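Coclaurine N-methyltransferase (Coptis japonica, PDB 6GKZ) catalyses the S-adenosyl-L-methionine-dependent N-methylation of coclaurine, a benzylisoquinoline precursor in plant alkaloid biosynthesis. Local coordinates at residues G87-G92 with E106-M111; E117-Q122 with R193-E198; L223-I228 with S345-K350. All coordinates share one frame; numbering follows the deposited sequence.

Contact 1: residues G87-G92 with E106-M111; sequences GSNLKG and EAEIAM. With SAH (S-adenosyl-L-homocysteine), chain E.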
loop_
_atom_site.group_PDB
_atom_site.type_symbol
_atom_site.label_atom_id
_atom_site.label_comp_id
_atom_site.label_asym_id
_atom_site.label_seq_id
_atom_site.Cartn_x
_atom_site.Cartn_y
_atom_site.Cartn_z
ATOM N N GLY A 87 -32.812 -3.012 -3.581
ATOM C CA GLY A 87 -33.429 -4.149 -2.922
ATOM C C GLY A 87 -34.273 -3.657 -1.762
ATOM O O GLY A 87 -34.492 -2.449 -1.623
ATOM N N SER A 88 -34.725 -4.582 -0.923
ATOM C CA SER A 88 -35.589 -4.258 0.219
ATOM C C SER A 88 -34.841 -3.544 1.335
ATOM O O SER A 88 -35.452 -2.971 2.237
ATOM C CB SER A 88 -36.238 -5.528 0.777
ATOM O OG SER A 88 -36.911 -6.230 -0.258
ATOM N N ASN A 89 -33.518 -3.576 1.282
ATOM C CA ASN A 89 -32.721 -2.863 2.273
ATOM C C ASN A 89 -32.381 -1.446 1.820
ATOM O O ASN A 89 -31.852 -0.654 2.598
ATOM C CB ASN A 89 -31.435 -3.639 2.574
ATOM C CG ASN A 89 -31.706 -5.001 3.192
ATOM O OD1 ASN A 89 -31.892 -5.121 4.404
ATOM N ND2 ASN A 89 -31.734 -6.036 2.354
ATOM N N LEU A 90 -32.676 -1.136 0.558
ATOM C CA LEU A 90 -32.321 0.160 -0.028
ATOM C C LEU A 90 -30.852 0.478 0.187
ATOM O O LEU A 90 -30.491 1.622 0.480
ATOM C CB LEU A 90 -33.182 1.291 0.552
ATOM C CG LEU A 90 -34.697 1.054 0.599
ATOM C CD1 LEU A 90 -35.473 2.304 1.078
ATOM C CD2 LEU A 90 -35.215 0.554 -0.736
ATOM N N LYS A 91 -30.011 -0.542 0.048
ATOM C CA LYS A 91 -28.565 -0.354 0.084
ATOM C C LYS A 91 -28.076 0.283 -1.227
ATOM O O LYS A 91 -28.010 -0.367 -2.273
ATOM C CB LYS A 91 -27.846 -1.689 0.338
ATOM C CG LYS A 91 -26.371 -1.540 0.717
ATOM C CD LYS A 91 -25.719 -2.889 1.020
ATOM C CE LYS A 91 -24.336 -2.735 1.672
ATOM N NZ LYS A 91 -23.321 -1.938 0.884
ATOM N N GLY A 92 -27.738 1.562 -1.162
ATOM C CA GLY A 92 -27.251 2.281 -2.318
ATOM C C GLY A 92 -25.741 2.271 -2.320
ATOM O O GLY A 92 -25.099 3.315 -2.282
ATOM N N GLU A 106 -30.467 -10.703 -1.480
ATOM C CA GLU A 106 -29.542 -11.578 -0.776
ATOM C C GLU A 106 -28.141 -11.010 -0.764
ATOM O O GLU A 106 -27.414 -11.157 0.218
ATOM C CB GLU A 106 -29.522 -12.966 -1.412
ATOM C CG GLU A 106 -30.800 -13.740 -1.193
ATOM C CD GLU A 106 -30.876 -14.986 -2.051
ATOM O OE1 GLU A 106 -29.980 -15.177 -2.895
ATOM O OE2 GLU A 106 -31.836 -15.771 -1.883
ATOM N N ALA A 107 -27.757 -10.383 -1.872
ATOM C CA ALA A 107 -26.445 -9.768 -2.000
ATOM C C ALA A 107 -26.328 -8.573 -1.044
ATOM O O ALA A 107 -25.254 -8.300 -0.532
ATOM C CB ALA A 107 -26.191 -9.352 -3.444
ATOM N N GLU A 108 -27.440 -7.882 -0.797
ATOM C CA GLU A 108 -27.497 -6.841 0.231
ATOM C C GLU A 108 -27.198 -7.434 1.605
ATOM O O GLU A 108 -26.268 -6.999 2.281
ATOM C CB GLU A 108 -28.871 -6.145 0.258
ATOM C CG GLU A 108 -29.164 -5.195 -0.911
ATOM C CD GLU A 108 -30.561 -4.533 -0.844
ATOM O OE1 GLU A 108 -31.509 -5.147 -0.297
ATOM O OE2 GLU A 108 -30.703 -3.394 -1.353
ATOM N N ILE A 109 -28.003 -8.416 2.011
ATOM C CA ILE A 109 -27.852 -9.080 3.304
ATOM C C ILE A 109 -26.428 -9.584 3.510
ATOM O O ILE A 109 -25.742 -9.212 4.478
ATOM C CB ILE A 109 -28.824 -10.281 3.445
ATOM C CG1 ILE A 109 -30.277 -9.820 3.300
ATOM C CG2 ILE A 109 -28.596 -11.000 4.776
ATOM C CD1 ILE A 109 -30.609 -8.630 4.184
ATOM N N ALA A 110 -25.996 -10.433 2.587
ATOM C CA ALA A 110 -24.672 -11.011 2.637
ATOM C C ALA A 110 -23.608 -9.929 2.842
ATOM O O ALA A 110 -22.666 -10.125 3.612
ATOM C CB ALA A 110 -24.398 -11.793 1.371
HETATM N N MSE A 111 -23.761 -8.791 2.164
HETATM C CA MSE A 111 -22.783 -7.703 2.266
HETATM C C MSE A 111 -22.852 -7.033 3.642
HETATM O O MSE A 111 -21.833 -6.750 4.276
HETATM C CB MSE A 111 -23.004 -6.661 1.156
HETATM C CG MSE A 111 -21.990 -5.506 1.169
HETATM SE SE MSE A 111 -20.090 -6.076 0.977
HETATM C CE MSE A 111 -19.772 -5.665 -0.920
HETATM N N SAH E . -23.313 4.056 3.315
HETATM C CA SAH E . -24.578 4.302 2.620
HETATM C CB SAH E . -24.533 5.630 1.855
HETATM C CG SAH E . -23.252 5.965 1.088
HETATM S SD SAH E . -23.564 7.111 -0.280
HETATM C C SAH E . -24.977 3.153 1.687
HETATM O O SAH E . -26.150 2.979 1.334
HETATM O OXT SAH E . -24.133 2.360 1.275
HETATM C "C5'" SAH E . -22.903 8.593 0.529
HETATM C "C4'" SAH E . -23.854 9.075 1.620
HETATM O "O4'" SAH E . -23.156 9.871 2.543
HETATM C "C3'" SAH E . -25.054 9.897 1.165
HETATM O "O3'" SAH E . -26.155 9.061 0.913
HETATM C "C2'" SAH E . -25.345 10.788 2.350
HETATM O "O2'" SAH E . -26.397 10.228 3.131
HETATM C "C1'" SAH E . -24.042 10.796 3.130
HETATM N N9 SAH E . -23.310 12.051 3.050
HETATM C C8 SAH E . -22.654 12.552 1.955
HETATM N N7 SAH E . -22.074 13.721 2.316
HETATM C C5 SAH E . -22.349 13.939 3.635
HETATM C C6 SAH E . -22.019 14.954 4.523
HETATM N N6 SAH E . -21.274 15.978 4.121
HETATM N N1 SAH E . -22.454 14.885 5.823
HETATM C C2 SAH E . -23.224 13.823 6.247
HETATM N N3 SAH E . -23.556 12.816 5.369
HETATM C C4 SAH E . -23.117 12.881 4.097
HETATM O O HOH W 1 -29.474 -2.098 -3.625
#
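Glu108 pushes its carboxylate from helix 104-118 into the loop 87-92, which opens with a type I beta turn from Gly87 to Leu90, and N-H groups in and just after the turn fold round it. Its CG lies anti to the carbonyl carbon (chi1 -73°) and the chain runs extended beyond, which carries both oxygens clear of the helix. A glutamate suits this place because it has the length to reach the turn and two acceptors to offer. Glu108 OE1 takes two bonds: Asn89 N at 3.0 Å, on the syn side, and Asn89 ND2 at 2.8 Å, from above the carboxylate plane. Both come from the same face, and the amide of Asn89 stands at 73° to the carboxylate as the two side chains slide past each other in opposite directions. Glu108 OE2 is reached by Lys91 N at 3.3 Å from well above the plane, weakly by Gly87 N at 3.1 Å, and by a water that also donates to Lys91 O. Glycine suits position 87, since a CB there would probably collide with Glu108 OE1. Such a cluster of N-H donors would probably favour the ionised carboxylate.

Ile109 CD1 lies 3.4 Å from Asn89 ND2, the side chains crossing at about a right angle. Lys91 crosses selenomethionine Met111 likewise, its aliphatic CE against Met111 CG at 3.7 Å; Lys91 NZ is hydrogen-bonded to Ser93 OG, Cys94 O and Tyr115 OH, three oxygens for a buried ammonium. Gly92 N bonds weakly to the carboxylate of S-adenosyl-L-homocysteine, so the loop held by Glu108 runs on into that binding site. Leu90 packs on helix 79-85, and Asn89 and Lys91 touch Ala136 of helix 136-144, so the loop lies among three helices.

Contact 2: residues E117-Q122 with R193-E198; sequences ERAQIQ and RILVIE. With SAH (S-adenosyl-L-homocysteine), chain E.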
loop_
_atom_site.group_PDB
_atom_site.type_symbol
_atom_site.label_atom_id
_atom_site.label_comp_id
_atom_site.label_asym_id
_atom_site.label_seq_id
_atom_site.Cartn_x
_atom_site.Cartn_y
_atom_site.Cartn_z
ATOM N N GLU A 117 -19.193 -8.712 10.488
ATOM C CA GLU A 117 -18.149 -9.634 10.864
ATOM C C GLU A 117 -16.757 -8.960 10.817
ATOM O O GLU A 117 -15.974 -9.036 11.773
ATOM C CB GLU A 117 -18.203 -10.854 9.951
ATOM C CG GLU A 117 -17.057 -11.807 10.150
ATOM C CD GLU A 117 -16.904 -12.769 9.005
ATOM O OE1 GLU A 117 -17.926 -13.309 8.534
ATOM O OE2 GLU A 117 -15.754 -12.971 8.566
ATOM N N ARG A 118 -16.464 -8.280 9.719
ATOM C CA ARG A 118 -15.157 -7.670 9.552
ATOM C C ARG A 118 -15.008 -6.490 10.472
ATOM O O ARG A 118 -13.903 -6.119 10.843
ATOM C CB ARG A 118 -14.940 -7.249 8.105
ATOM C CG ARG A 118 -14.989 -8.421 7.147
ATOM C CD ARG A 118 -14.615 -8.004 5.745
ATOM N NE ARG A 118 -14.189 -9.163 4.971
ATOM C CZ ARG A 118 -13.892 -9.124 3.678
ATOM N NH1 ARG A 118 -13.987 -7.976 3.018
ATOM N NH2 ARG A 118 -13.503 -10.230 3.048
ATOM N N ALA A 119 -16.129 -5.904 10.854
ATOM C CA ALA A 119 -16.090 -4.810 11.807
ATOM C C ALA A 119 -16.083 -5.358 13.224
ATOM O O ALA A 119 -15.988 -4.602 14.185
ATOM C CB ALA A 119 -17.268 -3.871 11.592
ATOM N N GLN A 120 -16.211 -6.673 13.349
ATOM C CA GLN A 120 -16.209 -7.317 14.661
ATOM C C GLN A 120 -17.198 -6.693 15.657
ATOM O O GLN A 120 -16.858 -6.428 16.816
ATOM C CB GLN A 120 -14.797 -7.280 15.249
ATOM C CG GLN A 120 -13.786 -8.040 14.431
ATOM C CD GLN A 120 -12.399 -7.907 14.992
ATOM O OE1 GLN A 120 -12.221 -7.626 16.175
ATOM N NE2 GLN A 120 -11.401 -8.087 14.145
ATOM N N ILE A 121 -18.417 -6.448 15.209
ATOM C CA ILE A 121 -19.441 -5.930 16.100
ATOM C C ILE A 121 -19.816 -6.956 17.162
ATOM O O ILE A 121 -20.058 -8.120 16.851
ATOM C CB ILE A 121 -20.707 -5.530 15.336
ATOM C CG1 ILE A 121 -20.352 -4.603 14.184
ATOM C CG2 ILE A 121 -21.693 -4.837 16.274
ATOM C CD1 ILE A 121 -21.563 -4.084 13.460
ATOM N N GLN A 122 -19.857 -6.508 18.413
ATOM C CA GLN A 122 -20.378 -7.300 19.526
ATOM C C GLN A 122 -21.668 -6.666 20.056
ATOM O O GLN A 122 -21.875 -5.459 19.931
ATOM C CB GLN A 122 -19.346 -7.416 20.649
ATOM C CG GLN A 122 -18.030 -8.078 20.250
ATOM C CD GLN A 122 -17.858 -9.460 20.846
ATOM O OE1 GLN A 122 -18.651 -9.901 21.687
ATOM N NE2 GLN A 122 -16.820 -10.161 20.409
ATOM N N ARG A 193 -17.712 1.413 17.878
ATOM C CA ARG A 193 -17.449 1.091 16.484
ATOM C C ARG A 193 -18.105 2.058 15.521
ATOM O O ARG A 193 -19.236 2.508 15.717
ATOM C CB ARG A 193 -17.876 -0.357 16.179
ATOM C CG ARG A 193 -16.682 -1.315 16.394
ATOM C CD ARG A 193 -17.082 -2.729 16.235
ATOM N NE ARG A 193 -16.194 -3.745 16.812
ATOM C CZ ARG A 193 -15.429 -3.636 17.897
ATOM N NH1 ARG A 193 -15.335 -2.507 18.599
ATOM N NH2 ARG A 193 -14.740 -4.698 18.279
ATOM N N ILE A 194 -17.357 2.377 14.475
ATOM C CA ILE A 194 -17.764 3.359 13.501
ATOM C C ILE A 194 -17.692 2.737 12.133
ATOM O O ILE A 194 -16.673 2.155 11.757
ATOM C CB ILE A 194 -16.882 4.608 13.556
ATOM C CG1 ILE A 194 -16.865 5.173 14.983
ATOM C CG2 ILE A 194 -17.377 5.625 12.546
ATOM C CD1 ILE A 194 -16.257 6.542 15.127
ATOM N N LEU A 195 -18.781 2.853 11.386
ATOM C CA LEU A 195 -18.833 2.265 10.064
ATOM C C LEU A 195 -18.992 3.366 9.020
ATOM O O LEU A 195 -19.899 4.186 9.123
ATOM C CB LEU A 195 -19.975 1.250 9.981
ATOM C CG LEU A 195 -19.812 -0.161 10.562
ATOM C CD1 LEU A 195 -19.230 -0.130 11.943
ATOM C CD2 LEU A 195 -21.160 -0.792 10.639
ATOM N N VAL A 196 -18.080 3.393 8.041
ATOM C CA VAL A 196 -18.112 4.345 6.925
ATOM C C VAL A 196 -18.207 3.596 5.592
ATOM O O VAL A 196 -17.215 3.044 5.113
ATOM C CB VAL A 196 -16.846 5.244 6.882
ATOM C CG1 VAL A 196 -16.893 6.181 5.680
ATOM C CG2 VAL A 196 -16.658 6.032 8.175
ATOM N N ILE A 197 -19.387 3.572 4.984
ATOM C CA ILE A 197 -19.540 2.829 3.737
ATOM C C ILE A 197 -19.606 3.792 2.553
ATOM O O ILE A 197 -20.648 4.419 2.301
ATOM C CB ILE A 197 -20.809 1.918 3.751
ATOM C CG1 ILE A 197 -20.823 1.008 4.981
ATOM C CG2 ILE A 197 -20.909 1.084 2.467
ATOM C CD1 ILE A 197 -19.553 0.262 5.221
ATOM N N GLU A 198 -18.483 3.918 1.844
ATOM C CA GLU A 198 -18.414 4.679 0.589
ATOM C C GLU A 198 -18.764 6.163 0.731
ATOM O O GLU A 198 -19.367 6.753 -0.155
ATOM C CB GLU A 198 -19.318 4.037 -0.470
ATOM C CG GLU A 198 -18.824 2.659 -0.912
ATOM C CD GLU A 198 -19.697 2.012 -1.970
ATOM O OE1 GLU A 198 -20.050 2.692 -2.954
ATOM O OE2 GLU A 198 -20.039 0.821 -1.819
HETATM N N SAH E . -23.313 4.056 3.315
HETATM C CA SAH E . -24.578 4.302 2.620
HETATM C CB SAH E . -24.533 5.630 1.855
HETATM C CG SAH E . -23.252 5.965 1.088
HETATM S SD SAH E . -23.564 7.111 -0.280
HETATM C C SAH E . -24.977 3.153 1.687
HETATM O O SAH E . -26.150 2.979 1.334
HETATM O OXT SAH E . -24.133 2.360 1.275
HETATM C "C5'" SAH E . -22.903 8.593 0.529
HETATM C "C4'" SAH E . -23.854 9.075 1.620
HETATM O "O4'" SAH E . -23.156 9.871 2.543
HETATM C "C3'" SAH E . -25.054 9.897 1.165
HETATM O "O3'" SAH E . -26.155 9.061 0.913
HETATM C "C2'" SAH E . -25.345 10.788 2.350
HETATM O "O2'" SAH E . -26.397 10.228 3.131
HETATM C "C1'" SAH E . -24.042 10.796 3.130
HETATM N N9 SAH E . -23.310 12.051 3.050
HETATM C C8 SAH E . -22.654 12.552 1.955
HETATM N N7 SAH E . -22.074 13.721 2.316
HETATM C C5 SAH E . -22.349 13.939 3.635
HETATM C C6 SAH E . -22.019 14.954 4.523
HETATM N N6 SAH E . -21.274 15.978 4.121
HETATM N N1 SAH E . -22.454 14.885 5.823
HETATM C C2 SAH E . -23.224 13.823 6.247
HETATM N N3 SAH E . -23.556 12.816 5.369
HETATM C C4 SAH E . -23.117 12.881 4.097
#
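Arg193 reaches from strand 191-197 to the end of helix 104-118, where Ala119 and Gln120 turn their carbonyls to it. From CB the chain runs extended through CG to NE. Arg193 CG passes 4.0 Å from Ala119 O, and CD comes closer to the same oxygen and also lies near Ile121 CG1. Arg193 NE shares its single N-H between two carbonyls, a bifurcated donor: Gln120 O at 2.8 Å, from above that carbonyl's plane, and, weakly, Ala119 O at 2.8 Å. At the tip, Arg193 NH2 makes a weak hydrogen bond to Gln120 O, which lies at the guanidinium edge near its plane, and comes near Gln120 CB. Gln120, with positive phi, closes the helix in a Schellman motif. Beside the arginine, Leu195 packs through two methyls, CD1 against Ala119 CB at 4.2 Å and CD2 against Ile121 CD1, small and branched apolar groups fitting a buried seam. Farther along the strand, Ile197 O accepts a bond from the amino group of S-adenosyl-L-homocysteine. A leucine in place of Arg193 would probably leave the carbonyls of Ala119 and Gln120 without this donor. A cation set against carbonyl oxygens at a helix C-terminus is likely to be favoured by the helix dipole, beyond what the bent bonds provide.

Contact 3: residues L223-I228 with S345-K350; sequences LFLEHI and SHVLFK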
loop_
_atom_site.group_PDB
_atom_site.type_symbol
_atom_site.label_atom_id
_atom_site.label_comp_id
_atom_site.label_asym_id
_atom_site.label_seq_id
_atom_site.Cartn_x
_atom_site.Cartn_y
_atom_site.Cartn_z
ATOM N N LEU A 223 -12.695 1.334 13.636
ATOM C CA LEU A 223 -13.287 2.037 12.519
ATOM C C LEU A 223 -13.234 1.123 11.311
ATOM O O LEU A 223 -12.160 0.646 10.949
ATOM C CB LEU A 223 -12.531 3.339 12.246
ATOM C CG LEU A 223 -12.721 4.012 10.883
ATOM C CD1 LEU A 223 -14.073 4.700 10.776
ATOM C CD2 LEU A 223 -11.583 5.000 10.638
ATOM N N PHE A 224 -14.384 0.859 10.702
ATOM C CA PHE A 224 -14.431 0.045 9.487
ATOM C C PHE A 224 -14.859 0.893 8.287
ATOM O O PHE A 224 -15.888 1.571 8.302
ATOM C CB PHE A 224 -15.377 -1.145 9.641
ATOM C CG PHE A 224 -15.513 -1.972 8.389
ATOM C CD1 PHE A 224 -14.577 -2.947 8.080
ATOM C CD2 PHE A 224 -16.573 -1.767 7.512
ATOM C CE1 PHE A 224 -14.704 -3.714 6.917
ATOM C CE2 PHE A 224 -16.693 -2.528 6.347
ATOM C CZ PHE A 224 -15.758 -3.501 6.050
ATOM N N LEU A 225 -14.047 0.825 7.246
ATOM C CA LEU A 225 -14.250 1.604 6.052
ATOM C C LEU A 225 -14.392 0.715 4.813
ATOM O O LEU A 225 -13.583 -0.192 4.595
ATOM C CB LEU A 225 -13.076 2.556 5.878
ATOM C CG LEU A 225 -12.890 3.179 4.508
ATOM C CD1 LEU A 225 -13.841 4.346 4.342
ATOM C CD2 LEU A 225 -11.444 3.630 4.365
ATOM N N GLU A 226 -15.421 0.964 4.004
ATOM C CA GLU A 226 -15.446 0.415 2.648
ATOM C C GLU A 226 -15.250 1.534 1.642
ATOM O O GLU A 226 -15.896 2.587 1.732
ATOM C CB GLU A 226 -16.756 -0.318 2.350
ATOM C CG GLU A 226 -16.961 -0.620 0.842
ATOM C CD GLU A 226 -18.216 -1.430 0.568
ATOM O OE1 GLU A 226 -18.254 -2.631 0.912
ATOM O OE2 GLU A 226 -19.177 -0.869 0.013
ATOM N N HIS A 227 -14.380 1.329 0.660
ATOM C CA HIS A 227 -14.352 2.289 -0.446
ATOM C C HIS A 227 -14.048 1.670 -1.808
ATOM O O HIS A 227 -13.379 0.640 -1.907
ATOM C CB HIS A 227 -13.351 3.398 -0.146
ATOM C CG HIS A 227 -11.936 2.922 -0.048
ATOM N ND1 HIS A 227 -11.073 2.931 -1.124
ATOM C CD2 HIS A 227 -11.237 2.421 0.994
ATOM C CE1 HIS A 227 -9.900 2.456 -0.745
ATOM N NE2 HIS A 227 -9.973 2.136 0.534
ATOM N N ILE A 228 -14.561 2.306 -2.861
ATOM C CA ILE A 228 -14.233 1.876 -4.213
ATOM C C ILE A 228 -12.827 2.349 -4.507
ATOM O O ILE A 228 -12.299 3.220 -3.813
ATOM C CB ILE A 228 -15.201 2.430 -5.270
ATOM C CG1 ILE A 228 -15.194 3.963 -5.244
ATOM C CG2 ILE A 228 -16.600 1.873 -5.050
ATOM C CD1 ILE A 228 -15.560 4.597 -6.555
ATOM N N SER A 345 -12.478 -1.943 -1.480
ATOM C CA SER A 345 -11.469 -2.126 -0.460
ATOM C C SER A 345 -12.149 -1.999 0.910
ATOM O O SER A 345 -12.930 -1.079 1.158
ATOM C CB SER A 345 -10.342 -1.096 -0.652
ATOM O OG SER A 345 -9.409 -1.051 0.426
ATOM N N HIS A 346 -11.874 -2.954 1.782
ATOM C CA HIS A 346 -12.335 -2.908 3.157
ATOM C C HIS A 346 -11.122 -2.683 4.040
ATOM O O HIS A 346 -10.135 -3.396 3.917
ATOM C CB HIS A 346 -13.056 -4.204 3.540
ATOM C CG HIS A 346 -14.418 -4.327 2.936
ATOM N ND1 HIS A 346 -15.181 -5.471 3.033
ATOM C CD2 HIS A 346 -15.162 -3.444 2.228
ATOM C CE1 HIS A 346 -16.330 -5.291 2.411
ATOM N NE2 HIS A 346 -16.345 -4.069 1.910
ATOM N N VAL A 347 -11.190 -1.688 4.917
ATOM C CA VAL A 347 -10.099 -1.437 5.837
ATOM C C VAL A 347 -10.630 -1.297 7.252
ATOM O O VAL A 347 -11.550 -0.530 7.505
ATOM C CB VAL A 347 -9.312 -0.168 5.446
ATOM C CG1 VAL A 347 -7.925 -0.156 6.117
ATOM C CG2 VAL A 347 -9.175 -0.084 3.944
ATOM N N LEU A 348 -10.044 -2.054 8.165
ATOM C CA LEU A 348 -10.356 -1.963 9.579
ATOM C C LEU A 348 -9.223 -1.242 10.333
ATOM O O LEU A 348 -8.061 -1.646 10.249
ATOM C CB LEU A 348 -10.569 -3.367 10.159
ATOM C CG LEU A 348 -10.973 -3.384 11.636
ATOM C CD1 LEU A 348 -12.389 -2.801 11.796
ATOM C CD2 LEU A 348 -10.862 -4.779 12.239
ATOM N N PHE A 349 -9.544 -0.172 11.053
ATOM C CA PHE A 349 -8.545 0.528 11.864
ATOM C C PHE A 349 -8.836 0.455 13.364
ATOM O O PHE A 349 -9.982 0.266 13.775
ATOM C CB PHE A 349 -8.465 2.007 11.520
ATOM C CG PHE A 349 -8.289 2.334 10.061
ATOM C CD1 PHE A 349 -9.389 2.424 9.214
ATOM C CD2 PHE A 349 -7.044 2.713 9.574
ATOM C CE1 PHE A 349 -9.233 2.819 7.885
ATOM C CE2 PHE A 349 -6.882 3.100 8.252
ATOM C CZ PHE A 349 -7.982 3.157 7.408
ATOM N N LYS A 350 -7.814 0.678 14.188
ATOM C CA LYS A 350 -8.019 0.798 15.647
ATOM C C LYS A 350 -7.549 2.100 16.255
ATOM O O LYS A 350 -7.196 3.033 15.551
ATOM C CB LYS A 350 -7.306 -0.355 16.387
ATOM C CG LYS A 350 -5.816 -0.083 16.588
ATOM C CD LYS A 350 -5.140 -1.217 17.349
ATOM C CE LYS A 350 -3.629 -1.147 17.196
ATOM N NZ LYS A 350 -2.978 -2.396 17.686
#
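Leu223 begins the pairing with two backbone bonds to Phe349, and its CD2 lies 3.7 Å from Phe349 CD1, the side chains side by side and pointing the same way. Phe224 projects from the other face. With CG anti to the backbone N (chi1 177°), its ring turns an edge to the face of His346 in a T-shaped stack, planes at 66° and CZ 3.5 Å from His346 CG, while its CB meets Leu348 CD1. Leu225, back on the face of Leu223, bonds Val347 through N and O and brings CD2 to the edge of the Phe349 ring, branched and aromatic side chains suiting this buried layer. These strands are neighbours in the seven-stranded sheet of a class I methyltransferase fold, strand order 3-2-1-4-5-7-6, in which strand 342-349 is antiparallel to 221-230. Glu226 next lies alongside His346 with carboxylate and imidazole nearly coplanar. His346 NE2 donates to Glu226 OE1 at 2.6 Å, using the anti lone pair, and Tyr115 OH is a second partner of that oxygen. An imidazole suits the place because it can donate from one nitrogen and accept at the other, linking this carboxylate to Arg118 at His346 ND1, which probably fixes the ring's rotation. His227 exchanges backbone bonds with Ser345, whose CB makes a CH-pi contact 3.7 Å from the imidazole centroid; His227 ND1 donates to Ile228 O at 3.0 Å.

How the contacts relate
Along the chain the three contacts come in series, contact 1 closing before contact 2 opens and contact 2 before contact 3. Contacts 1 and 2 lie about 16 Å apart between centres and share helix 104-118, one using its N-terminal half and the other its C-terminal end; both reach S-adenosyl-L-homocysteine. Contacts 2 and 3 are closer, about 8 Å between centres, because strands 191-197 and 221-230 are adjacent in the same sheet, joined there by the backbone bond of Phe224 to Ile194. Arg118 of contact 2 is also hydrogen-bonded to His346 of contact 3. Contact 1, about 19 Å from contact 3 between centres, touches it through Met111, which packs on Glu226 and His346. Helix 104-118 thus links the S-adenosyl-L-homocysteine-binding loop to strands 191-197, 221-230 and 342-349.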